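Local structure of diguanylate cyclase (Pseudomonas aeruginosa, 5M3C) at residues P12-F17 with A79-D84; D41-K46 with S124-I129; A146-Y151 with E167-A172. The protein is a tandem GGDEF-EAL protein of the diguanylate cyclase family, holding calcium and guanosine-5'-triphosphate in its GGDEF domain and a further calcium site in its EAL domain. All coordinates share one frame; numbering follows the deposited sequence.

Contact 1. Residues P12-F17 with A79-D84; sequences PNRLLF and ARLGGD. With CA (calcium ion), chain G; GTP (guanosine-5'-triphosphate), chain I.
One weak backbone hydrogen bond joins P12-F17, which runs into the start of helix 14-31, to the end of strand 77-82: R80 N points at P12 O, 3.1 Å away, but bent to 132° at the hydrogen. Within the helical segment, N13 is the N-cap. With CG between its backbone N and carbonyl carbon (chi1 61°), its OD1 turns back over the first turn and accepts from L16 N at 3.1 Å, an almost straight bond of 172° that meets the oxygen nearly along the C=O axis.

The apolar contacts converge on the methyl of A79. F17 CB lies 3.8 Å from A79 CB, and CG and CD1 at the root of the ring also meet this methyl, the ring approaching obliquely; I87 and L89 of strand 85-90 also touch F17. P12 CB adds a looser contact to A79 CB at 4.2 Å. Further along, R14 and L81 cross obliquely, CB of R14 resting 3.6 Å from L81 CD1, while the guanidinium leads away to a salt bridge with E18.

Polar and metal contacts gather at R80 and the loop after L81. The R80 chain bends at chi2 and chi3, so that NH2 donates to G83 O, nearly in the guanidinium plane, and NE reaches D6 in a salt bridge; O6 of guanosine-5'-triphosphate lies at the edge of the same group, 3.5 Å from R80 NH2. D84 OD2 binds the calcium ion at 2.3 Å, which would counter its negative charge. L81 and G82, both facing E85, form a classic beta bulge, and G83, at positive phi, follows in the turn to strand 85-90. This is the GGDEF signature, residues 82-86, on its beta-hairpin at the nucleotide and metal site.

Contact 2. Residues D41-K46 with S124-I129; sequences DLDRFK and SASVGI. With CA (calcium ion), chain G; GTP (guanosine-5'-triphosphate), chain I.
Strands 35-43 and 119-132 run antiparallel here, their local axes at 139° and 4.1 Å apart at closest, as neighbours in the sheet of the GGDEF domain, where the end of strand 35-43 contributes two ligands to the metal site. D41 and S126 are a hydrogen-bonded pair: D41 N donates to S126 O at 3.1 Å, and S126 N donates back to D41 O. L42 and A125 follow as a non-hydrogen-bonded pair, then D43 N donates to S124 O at 2.8 Å.

D41, with CG anti to its backbone N (chi1 -172°), offers OD1 to the calcium at 2.2 Å. The backbone carbonyl L42 O is a second ligand; D84 and three phosphate oxygens of guanosine-5'-triphosphate complete six. Beyond D43 the chain turns into helix 45-52, and the amides of R44, F45 and K46 hydrogen-bond phosphate oxygens, the straightest being R44 N to O2G at 3.0 Å. The F45 ring turns an edge to the ribose, with C1' near the ring plane. L42 CD2 meets A125 CB at 4.1 Å, next to F110.

D43 does not bind the calcium, and its carboxylate turns to strand 119-132 instead. It is buried but well paired: K154 forms a salt bridge to OD1 and also donates to D41 O and L42 O, tying this second-shell group to the metal-binding backbone, while S159 N donates to OD2. The two serines help to hold the carboxylate's rotation, S124 OG donating to the anti lone pair of D43 OD2 at 2.9 Å and S126 OG to the syn lone pair of D43 OD1 at 2.6 Å.

Contact 3. Residues A146-Y151 with E167-A172; sequences ADAAMY and ELTYLA
Helices 139-155 and 168-187 cross here with local axes 8.6 Å apart at closest, their N-to-C directions 58° apart, and their CA atoms come nearest at A148 and T169. Small side chains allow this approach. A148 directs its methyl at the first turn of helix 168-187, where CB lies 3.9 Å from T169 CG2 and 4.1 Å from L168 CB. T169 has CG2 anti to its carbonyl carbon, and this methyl does the touching.

L168, with CG also anti to the carbonyl carbon (chi1 -77°), reaches along the flank of the other helix, setting CD1 3.7 Å from A149 CA and against the A149 methyl. One turn on, Y151 CB meets A172 CB at 4.0 Å, and the Y151 ring stands obliquely to the same methyl. The Y151 ring takes the M150 methyl CE over the centre of one face, 3.5 Å above the plane, a CH-pi contact within its own helix.

All of this is apolar helix-helix packing. It joins helix 139-155, which lies against the sheet through M150 on F39 and D41, to helix 168-187, the long helix that leads from the GGDEF domain into the EAL domain.

Contacts 1 and 2 meet at one calcium and one guanosine-5'-triphosphate: D84 from the hairpin of contact 1 shares the ion with D41 and L42 of contact 2, and D84 O probably accepts from L42 N. Both reach the same sheet, yet contact 2 is buried and dominated by strand pairing and charged groups, whereas contact 1 is partly buried and chiefly joins a helix start to a strand end. Contact 3, also partly buried, is purely apolar and stands on contact 2, with A149 CB against G128 and M150 SD against D41 CB. Contacts 1 and 3 do not touch, their nearest atoms being about 6 Å apart.

Contact 1. Residues P12-F17 with A79-D84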
loop_
_atom_site.group_PDB
_atom_site.type_symbol
_atom_site.label_atom_id
_atom_site.label_comp_id
_atom_site.label_asym_id
_atom_site.label_seq_id
_atom_site.Cartn_x
_atom_site.Cartn_y
_atom_site.Cartn_z
ATOM N N PRO B 12 -7.290 -5.554 43.651
ATOM C CA PRO B 12 -6.867 -6.754 44.361
ATOM C C PRO B 12 -5.626 -7.368 43.729
ATOM O O PRO B 12 -5.575 -7.532 42.513
ATOM C CB PRO B 12 -8.062 -7.703 44.200
ATOM C CG PRO B 12 -9.223 -6.827 43.881
ATOM C CD PRO B 12 -8.651 -5.684 43.103
ATOM N N ASN B 13 -4.633 -7.697 44.551
ATOM C CA ASN B 13 -3.418 -8.345 44.066
ATOM C C ASN B 13 -3.686 -9.819 43.764
ATOM O O ASN B 13 -4.799 -10.308 43.960
ATOM C CB ASN B 13 -2.271 -8.187 45.074
ATOM C CG ASN B 13 -2.577 -8.815 46.423
ATOM O OD1 ASN B 13 -3.232 -9.854 46.509
ATOM N ND2 ASN B 13 -2.088 -8.189 47.488
ATOM N N ARG B 14 -2.665 -10.525 43.290
ATOM C CA ARG B 14 -2.843 -11.897 42.819
ATOM C C ARG B 14 -3.183 -12.879 43.939
ATOM O O ARG B 14 -3.893 -13.857 43.711
ATOM C CB ARG B 14 -1.609 -12.371 42.049
ATOM C CG ARG B 14 -0.365 -12.578 42.891
ATOM C CD ARG B 14 0.789 -13.069 42.030
ATOM N NE ARG B 14 1.876 -13.626 42.830
ATOM C CZ ARG B 14 1.874 -14.853 43.346
ATOM N NH1 ARG B 14 2.908 -15.273 44.061
ATOM N NH2 ARG B 14 0.838 -15.662 43.152
ATOM N N LEU B 15 -2.684 -12.626 45.143
ATOM C CA LEU B 15 -3.001 -13.492 46.270
ATOM C C LEU B 15 -4.505 -13.493 46.515
ATOM O O LEU B 15 -5.122 -14.552 46.606
ATOM C CB LEU B 15 -2.246 -13.060 47.531
ATOM C CG LEU B 15 -0.730 -13.303 47.522
ATOM C CD1 LEU B 15 -0.122 -12.963 48.875
ATOM C CD2 LEU B 15 -0.393 -14.738 47.141
ATOM N N LEU B 16 -5.095 -12.304 46.601
ATOM C CA LEU B 16 -6.533 -12.175 46.840
ATOM C C LEU B 16 -7.331 -12.757 45.677
ATOM O O LEU B 16 -8.369 -13.398 45.871
ATOM C CB LEU B 16 -6.916 -10.709 47.053
ATOM C CG LEU B 16 -8.414 -10.448 47.242
ATOM C CD1 LEU B 16 -9.014 -11.391 48.279
ATOM C CD2 LEU B 16 -8.659 -8.999 47.635
ATOM N N PHE B 17 -6.838 -12.520 44.466
ATOM C CA PHE B 17 -7.443 -13.074 43.260
ATOM C C PHE B 17 -7.470 -14.600 43.309
ATOM O O PHE B 17 -8.478 -15.230 42.967
ATOM C CB PHE B 17 -6.662 -12.605 42.031
ATOM C CG PHE B 17 -7.096 -13.258 40.751
ATOM C CD1 PHE B 17 -8.217 -12.808 40.077
ATOM C CD2 PHE B 17 -6.380 -14.317 40.221
ATOM C CE1 PHE B 17 -8.619 -13.407 38.897
ATOM C CE2 PHE B 17 -6.775 -14.919 39.043
ATOM C CZ PHE B 17 -7.897 -14.464 38.380
ATOM N N ALA B 79 -8.306 -7.907 38.836
ATOM C CA ALA B 79 -7.127 -7.829 39.687
ATOM C C ALA B 79 -5.896 -7.453 38.883
ATOM O O ALA B 79 -5.818 -7.729 37.688
ATOM C CB ALA B 79 -6.904 -9.160 40.386
ATOM N N ARG B 80 -4.936 -6.811 39.537
ATOM C CA ARG B 80 -3.631 -6.614 38.929
ATOM C C ARG B 80 -2.739 -7.795 39.299
ATOM O O ARG B 80 -2.398 -7.990 40.465
ATOM C CB ARG B 80 -2.990 -5.289 39.366
ATOM C CG ARG B 80 -1.493 -5.231 39.092
ATOM C CD ARG B 80 -1.048 -3.947 38.407
ATOM N NE ARG B 80 -0.384 -3.014 39.315
ATOM C CZ ARG B 80 0.671 -2.267 38.990
ATOM N NH1 ARG B 80 1.204 -1.443 39.885
ATOM N NH2 ARG B 80 1.206 -2.344 37.778
ATOM N N LEU B 81 -2.382 -8.592 38.296
ATOM C CA LEU B 81 -1.471 -9.713 38.489
ATOM C C LEU B 81 -0.073 -9.205 38.799
ATOM O O LEU B 81 0.633 -9.766 39.635
ATOM C CB LEU B 81 -1.424 -10.586 37.235
ATOM C CG LEU B 81 -0.635 -11.888 37.377
ATOM C CD1 LEU B 81 -1.251 -12.771 38.448
ATOM C CD2 LEU B 81 -0.578 -12.630 36.054
ATOM N N GLY B 82 0.316 -8.137 38.111
ATOM C CA GLY B 82 1.620 -7.522 38.304
ATOM C C GLY B 82 2.113 -6.892 37.016
ATOM O O GLY B 82 1.868 -7.415 35.926
ATOM N N GLY B 83 2.813 -5.768 37.142
ATOM C CA GLY B 83 3.302 -5.036 35.980
ATOM C C GLY B 83 2.149 -4.429 35.207
ATOM O O GLY B 83 1.223 -3.871 35.793
ATOM N N ASP B 84 2.198 -4.542 33.884
ATOM C CA ASP B 84 1.117 -4.043 33.046
ATOM C C ASP B 84 0.138 -5.166 32.731
ATOM O O ASP B 84 -0.551 -5.133 31.712
ATOM C CB ASP B 84 1.672 -3.462 31.746
ATOM C CG ASP B 84 2.200 -4.529 30.808
ATOM O OD1 ASP B 84 2.701 -5.561 31.302
ATOM O OD2 ASP B 84 2.115 -4.337 29.575
HETATM CA CA CA G . 2.712 -5.479 27.719
HETATM P PG GTP I . 4.087 -6.042 24.516
HETATM O O1G GTP I . 5.035 -6.985 23.813
HETATM O O2G GTP I . 2.888 -5.630 23.700
HETATM O O3G GTP I . 3.746 -6.448 25.930
HETATM O O3B GTP I . 4.891 -4.653 24.656
HETATM P PB GTP I . 5.310 -4.058 26.093
HETATM O O1B GTP I . 6.299 -2.938 25.874
HETATM O O2B GTP I . 4.057 -3.792 26.895
HETATM O O3A GTP I . 6.106 -5.318 26.711
HETATM P PA GTP I . 6.206 -5.595 28.293
HETATM O O1A GTP I . 7.501 -6.322 28.565
HETATM O O2A GTP I . 4.898 -6.181 28.776
HETATM O "O5'" GTP I . 6.340 -4.118 28.891
HETATM C "C5'" GTP I . 5.754 -3.834 30.150
HETATM C "C4'" GTP I . 5.973 -2.363 30.434
HETATM O "O4'" GTP I . 5.114 -1.947 31.496
HETATM C "C3'" GTP I . 7.411 -2.092 30.862
HETATM O "O3'" GTP I . 8.021 -1.120 30.007
HETATM C "C2'" GTP I . 7.302 -1.573 32.280
HETATM O "O2'" GTP I . 8.218 -0.506 32.538
HETATM C "C1'" GTP I . 5.863 -1.100 32.363
HETATM N N9 GTP I . 5.379 -1.165 33.754
HETATM C C8 GTP I . 5.226 -2.271 34.501
HETATM N N7 GTP I . 4.764 -1.941 35.735
HETATM C C5 GTP I . 4.621 -0.604 35.776
HETATM C C6 GTP I . 4.179 0.399 36.766
HETATM O O6 GTP I . 3.814 0.043 37.906
HETATM N N1 GTP I . 4.177 1.691 36.407
HETATM C C2 GTP I . 4.564 2.094 35.181
HETATM N N2 GTP I . 4.538 3.417 34.885
HETATM N N3 GTP I . 4.981 1.229 34.226
HETATM C C4 GTP I . 5.028 -0.100 34.464
#

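Contact 2. Residues D41-K46 with S124-I129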
loop_
_atom_site.group_PDB
_atom_site.type_symbol
_atom_site.label_atom_id
_atom_site.label_comp_id
_atom_site.label_asym_id
_atom_site.label_seq_id
_atom_site.Cartn_x
_atom_site.Cartn_y
_atom_site.Cartn_z
ATOM N N ASP B 41 -2.905 -8.090 28.958
ATOM C CA ASP B 41 -1.571 -7.501 28.989
ATOM C C ASP B 41 -1.527 -6.273 28.084
ATOM O O ASP B 41 -1.755 -6.376 26.880
ATOM C CB ASP B 41 -0.542 -8.537 28.534
ATOM C CG ASP B 41 0.891 -8.073 28.730
ATOM O OD1 ASP B 41 1.159 -6.866 28.557
ATOM O OD2 ASP B 41 1.755 -8.918 29.049
ATOM N N LEU B 42 -1.240 -5.112 28.665
ATOM C CA LEU B 42 -1.214 -3.867 27.902
ATOM C C LEU B 42 -0.285 -3.992 26.700
ATOM O O LEU B 42 0.746 -4.659 26.773
ATOM C CB LEU B 42 -0.780 -2.693 28.786
ATOM C CG LEU B 42 -1.740 -2.302 29.917
ATOM C CD1 LEU B 42 -1.313 -0.994 30.566
ATOM C CD2 LEU B 42 -3.174 -2.196 29.416
ATOM N N ASP B 43 -0.659 -3.348 25.597
ATOM C CA ASP B 43 0.112 -3.413 24.356
ATOM C C ASP B 43 1.169 -2.312 24.264
ATOM O O ASP B 43 0.867 -1.131 24.430
ATOM C CB ASP B 43 -0.820 -3.319 23.147
ATOM C CG ASP B 43 -1.587 -4.600 22.899
ATOM O OD1 ASP B 43 -1.006 -5.690 23.088
ATOM O OD2 ASP B 43 -2.768 -4.519 22.505
ATOM N N ARG B 44 2.408 -2.715 23.993
ATOM C CA ARG B 44 3.508 -1.775 23.788
ATOM C C ARG B 44 3.459 -0.616 24.779
ATOM O O ARG B 44 3.485 0.552 24.391
ATOM C CB ARG B 44 3.490 -1.250 22.350
ATOM C CG ARG B 44 3.773 -2.320 21.304
ATOM N N PHE B 45 3.395 -0.952 26.063
ATOM C CA PHE B 45 3.329 0.046 27.124
ATOM C C PHE B 45 4.715 0.611 27.440
ATOM O O PHE B 45 4.831 1.690 28.026
ATOM C CB PHE B 45 2.708 -0.568 28.382
ATOM C CG PHE B 45 2.213 0.446 29.377
ATOM C CD1 PHE B 45 1.030 1.134 29.156
ATOM C CD2 PHE B 45 2.921 0.699 30.539
ATOM C CE1 PHE B 45 0.569 2.064 30.072
ATOM C CE2 PHE B 45 2.465 1.625 31.460
ATOM C CZ PHE B 45 1.287 2.310 31.226
ATOM N N LYS B 46 5.763 -0.116 27.056
ATOM C CA LYS B 46 7.136 0.347 27.262
ATOM C C LYS B 46 7.359 1.669 26.534
ATOM O O LYS B 46 7.958 2.601 27.081
ATOM C CB LYS B 46 8.144 -0.696 26.774
ATOM N N SER B 124 -3.645 0.304 24.247
ATOM C CA SER B 124 -4.338 -0.889 23.784
ATOM C C SER B 124 -3.942 -2.080 24.645
ATOM O O SER B 124 -3.090 -1.961 25.524
ATOM C CB SER B 124 -3.986 -1.154 22.321
ATOM O OG SER B 124 -4.580 -2.351 21.863
ATOM N N ALA B 125 -4.560 -3.231 24.394
ATOM C CA ALA B 125 -4.268 -4.430 25.170
ATOM C C ALA B 125 -4.625 -5.698 24.408
ATOM O O ALA B 125 -5.492 -5.688 23.537
ATOM C CB ALA B 125 -5.012 -4.389 26.495
ATOM N N SER B 126 -3.942 -6.787 24.744
ATOM C CA SER B 126 -4.252 -8.097 24.186
ATOM C C SER B 126 -4.901 -8.956 25.268
ATOM O O SER B 126 -4.572 -8.834 26.447
ATOM C CB SER B 126 -2.985 -8.766 23.664
ATOM O OG SER B 126 -2.296 -7.907 22.775
ATOM N N VAL B 127 -5.826 -9.823 24.872
ATOM C CA VAL B 127 -6.602 -10.568 25.851
ATOM C C VAL B 127 -6.626 -12.061 25.559
ATOM O O VAL B 127 -6.951 -12.489 24.448
ATOM C CB VAL B 127 -8.053 -10.060 25.913
ATOM C CG1 VAL B 127 -8.802 -10.736 27.051
ATOM C CG2 VAL B 127 -8.081 -8.549 26.077
ATOM N N GLY B 128 -6.284 -12.849 26.573
ATOM C CA GLY B 128 -6.360 -14.301 26.471
ATOM C C GLY B 128 -7.475 -14.803 27.357
ATOM O O GLY B 128 -7.681 -14.278 28.447
ATOM N N ILE B 129 -8.205 -15.814 26.895
ATOM C CA ILE B 129 -9.322 -16.355 27.671
ATOM C C ILE B 129 -9.114 -17.822 28.022
ATOM O O ILE B 129 -8.763 -18.627 27.161
ATOM C CB ILE B 129 -10.656 -16.236 26.910
ATOM C CG1 ILE B 129 -10.845 -14.821 26.366
ATOM C CG2 ILE B 129 -11.818 -16.604 27.821
ATOM C CD1 ILE B 129 -12.100 -14.654 25.536
HETATM CA CA CA G . 2.712 -5.479 27.719
HETATM P PG GTP I . 4.087 -6.042 24.516
HETATM O O1G GTP I . 5.035 -6.985 23.813
HETATM O O2G GTP I . 2.888 -5.630 23.700
HETATM O O3G GTP I . 3.746 -6.448 25.930
HETATM O O3B GTP I . 4.891 -4.653 24.656
HETATM P PB GTP I . 5.310 -4.058 26.093
HETATM O O1B GTP I . 6.299 -2.938 25.874
HETATM O O2B GTP I . 4.057 -3.792 26.895
HETATM O O3A GTP I . 6.106 -5.318 26.711
HETATM P PA GTP I . 6.206 -5.595 28.293
HETATM O O1A GTP I . 7.501 -6.322 28.565
HETATM O O2A GTP I . 4.898 -6.181 28.776
HETATM O "O5'" GTP I . 6.340 -4.118 28.891
HETATM C "C5'" GTP I . 5.754 -3.834 30.150
HETATM C "C4'" GTP I . 5.973 -2.363 30.434
HETATM O "O4'" GTP I . 5.114 -1.947 31.496
HETATM C "C3'" GTP I . 7.411 -2.092 30.862
HETATM O "O3'" GTP I . 8.021 -1.120 30.007
HETATM C "C2'" GTP I . 7.302 -1.573 32.280
HETATM O "O2'" GTP I . 8.218 -0.506 32.538
HETATM C "C1'" GTP I . 5.863 -1.100 32.363
HETATM N N9 GTP I . 5.379 -1.165 33.754
HETATM C C8 GTP I . 5.226 -2.271 34.501
HETATM N N7 GTP I . 4.764 -1.941 35.735
HETATM C C5 GTP I . 4.621 -0.604 35.776
HETATM C C6 GTP I . 4.179 0.399 36.766
HETATM O O6 GTP I . 3.814 0.043 37.906
HETATM N N1 GTP I . 4.177 1.691 36.407
HETATM C C2 GTP I . 4.564 2.094 35.181
HETATM N N2 GTP I . 4.538 3.417 34.885
HETATM N N3 GTP I . 4.981 1.229 34.226
HETATM C C4 GTP I . 5.028 -0.100 34.464
#

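Contact 3. Residues A146-Y151 with E167-A172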
loop_
_atom_site.group_PDB
_atom_site.type_symbol
_atom_site.label_atom_id
_atom_site.label_comp_id
_atom_site.label_asym_id
_atom_site.label_seq_id
_atom_site.Cartn_x
_atom_site.Cartn_y
_atom_site.Cartn_z
ATOM N N ALA B 146 -4.584 -19.239 30.530
ATOM C CA ALA B 146 -5.107 -17.912 30.185
ATOM C C ALA B 146 -3.981 -16.986 29.732
ATOM O O ALA B 146 -4.182 -16.107 28.895
ATOM C CB ALA B 146 -5.846 -17.303 31.367
ATOM N N ASP B 147 -2.799 -17.192 30.301
ATOM C CA ASP B 147 -1.617 -16.413 29.946
ATOM C C ASP B 147 -1.136 -16.771 28.542
ATOM O O ASP B 147 -0.798 -15.894 27.745
ATOM C CB ASP B 147 -0.499 -16.679 30.958
ATOM C CG ASP B 147 0.600 -15.644 30.902
ATOM O OD1 ASP B 147 0.301 -14.474 30.576
ATOM O OD2 ASP B 147 1.762 -16.001 31.194
ATOM N N ALA B 148 -1.108 -18.066 28.244
ATOM C CA ALA B 148 -0.708 -18.539 26.920
ATOM C C ALA B 148 -1.565 -17.901 25.827
ATOM O O ALA B 148 -1.047 -17.414 24.819
ATOM C CB ALA B 148 -0.808 -20.054 26.851
ATOM N N ALA B 149 -2.877 -17.904 26.037
ATOM C CA ALA B 149 -3.808 -17.295 25.093
ATOM C C ALA B 149 -3.476 -15.823 24.881
ATOM O O ALA B 149 -3.586 -15.307 23.770
ATOM C CB ALA B 149 -5.240 -17.447 25.588
ATOM N N MET B 150 -3.071 -15.148 25.952
ATOM C CA MET B 150 -2.684 -13.748 25.851
ATOM C C MET B 150 -1.468 -13.611 24.944
ATOM O O MET B 150 -1.417 -12.713 24.110
ATOM C CB MET B 150 -2.387 -13.156 27.229
ATOM C CG MET B 150 -1.843 -11.738 27.178
ATOM S SD MET B 150 -0.130 -11.657 26.619
ATOM C CE MET B 150 0.703 -12.384 28.028
ATOM N N TYR B 151 -0.495 -14.502 25.104
ATOM C CA TYR B 151 0.690 -14.494 24.246
ATOM C C TYR B 151 0.313 -14.811 22.798
ATOM O O TYR B 151 0.886 -14.257 21.853
ATOM C CB TYR B 151 1.746 -15.483 24.758
ATOM C CG TYR B 151 2.556 -14.951 25.921
ATOM C CD1 TYR B 151 3.308 -13.791 25.790
ATOM C CD2 TYR B 151 2.575 -15.609 27.145
ATOM C CE1 TYR B 151 4.048 -13.297 26.846
ATOM C CE2 TYR B 151 3.314 -15.120 28.207
ATOM C CZ TYR B 151 4.047 -13.965 28.050
ATOM O OH TYR B 151 4.790 -13.469 29.095
ATOM N N GLU B 167 -2.511 -26.471 22.209
ATOM C CA GLU B 167 -1.153 -26.265 21.697
ATOM C C GLU B 167 -0.513 -24.927 22.083
ATOM O O GLU B 167 0.672 -24.711 21.822
ATOM C CB GLU B 167 -1.163 -26.383 20.170
ATOM C CG GLU B 167 -1.983 -25.308 19.468
ATOM C CD GLU B 167 -1.995 -25.457 17.954
ATOM O OE1 GLU B 167 -1.715 -26.574 17.455
ATOM O OE2 GLU B 167 -2.291 -24.455 17.262
ATOM N N LEU B 168 -1.281 -24.035 22.702
ATOM C CA LEU B 168 -0.838 -22.649 22.885
ATOM C C LEU B 168 0.343 -22.460 23.840
ATOM O O LEU B 168 1.181 -21.587 23.614
ATOM C CB LEU B 168 -2.005 -21.765 23.339
ATOM C CG LEU B 168 -3.002 -21.355 22.255
ATOM C CD1 LEU B 168 -3.863 -20.199 22.742
ATOM C CD2 LEU B 168 -2.294 -20.973 20.964
ATOM N N THR B 169 0.407 -23.255 24.903
ATOM C CA THR B 169 1.464 -23.102 25.903
ATOM C C THR B 169 2.851 -23.295 25.295
ATOM O O THR B 169 3.732 -22.450 25.459
ATOM C CB THR B 169 1.290 -24.087 27.076
ATOM O OG1 THR B 169 1.050 -25.405 26.569
ATOM C CG2 THR B 169 0.128 -23.667 27.959
ATOM N N TYR B 170 3.039 -24.409 24.592
ATOM C CA TYR B 170 4.321 -24.719 23.958
ATOM C C TYR B 170 4.775 -23.611 23.006
ATOM O O TYR B 170 5.934 -23.184 23.033
ATOM C CB TYR B 170 4.229 -26.046 23.202
ATOM C CG TYR B 170 5.398 -26.308 22.277
ATOM C CD1 TYR B 170 6.560 -26.915 22.743
ATOM C CD2 TYR B 170 5.340 -25.946 20.937
ATOM C CE1 TYR B 170 7.630 -27.156 21.899
ATOM C CE2 TYR B 170 6.404 -26.180 20.084
ATOM C CZ TYR B 170 7.547 -26.786 20.567
ATOM O OH TYR B 170 8.606 -27.018 19.715
ATOM N N LEU B 171 3.856 -23.154 22.162
ATOM C CA LEU B 171 4.145 -22.092 21.203
ATOM C C LEU B 171 4.672 -20.848 21.908
ATOM O O LEU B 171 5.598 -20.194 21.427
ATOM C CB LEU B 171 2.891 -21.725 20.407
ATOM C CG LEU B 171 2.238 -22.836 19.585
ATOM C CD1 LEU B 171 0.909 -22.352 19.024
ATOM C CD2 LEU B 171 3.158 -23.306 18.469
ATOM N N ALA B 172 4.067 -20.528 23.049
ATOM C CA ALA B 172 4.440 -19.348 23.820
ATOM C C ALA B 172 5.846 -19.483 24.388
ATOM O O ALA B 172 6.641 -18.548 24.306
ATOM C CB ALA B 172 3.444 -19.119 24.943
#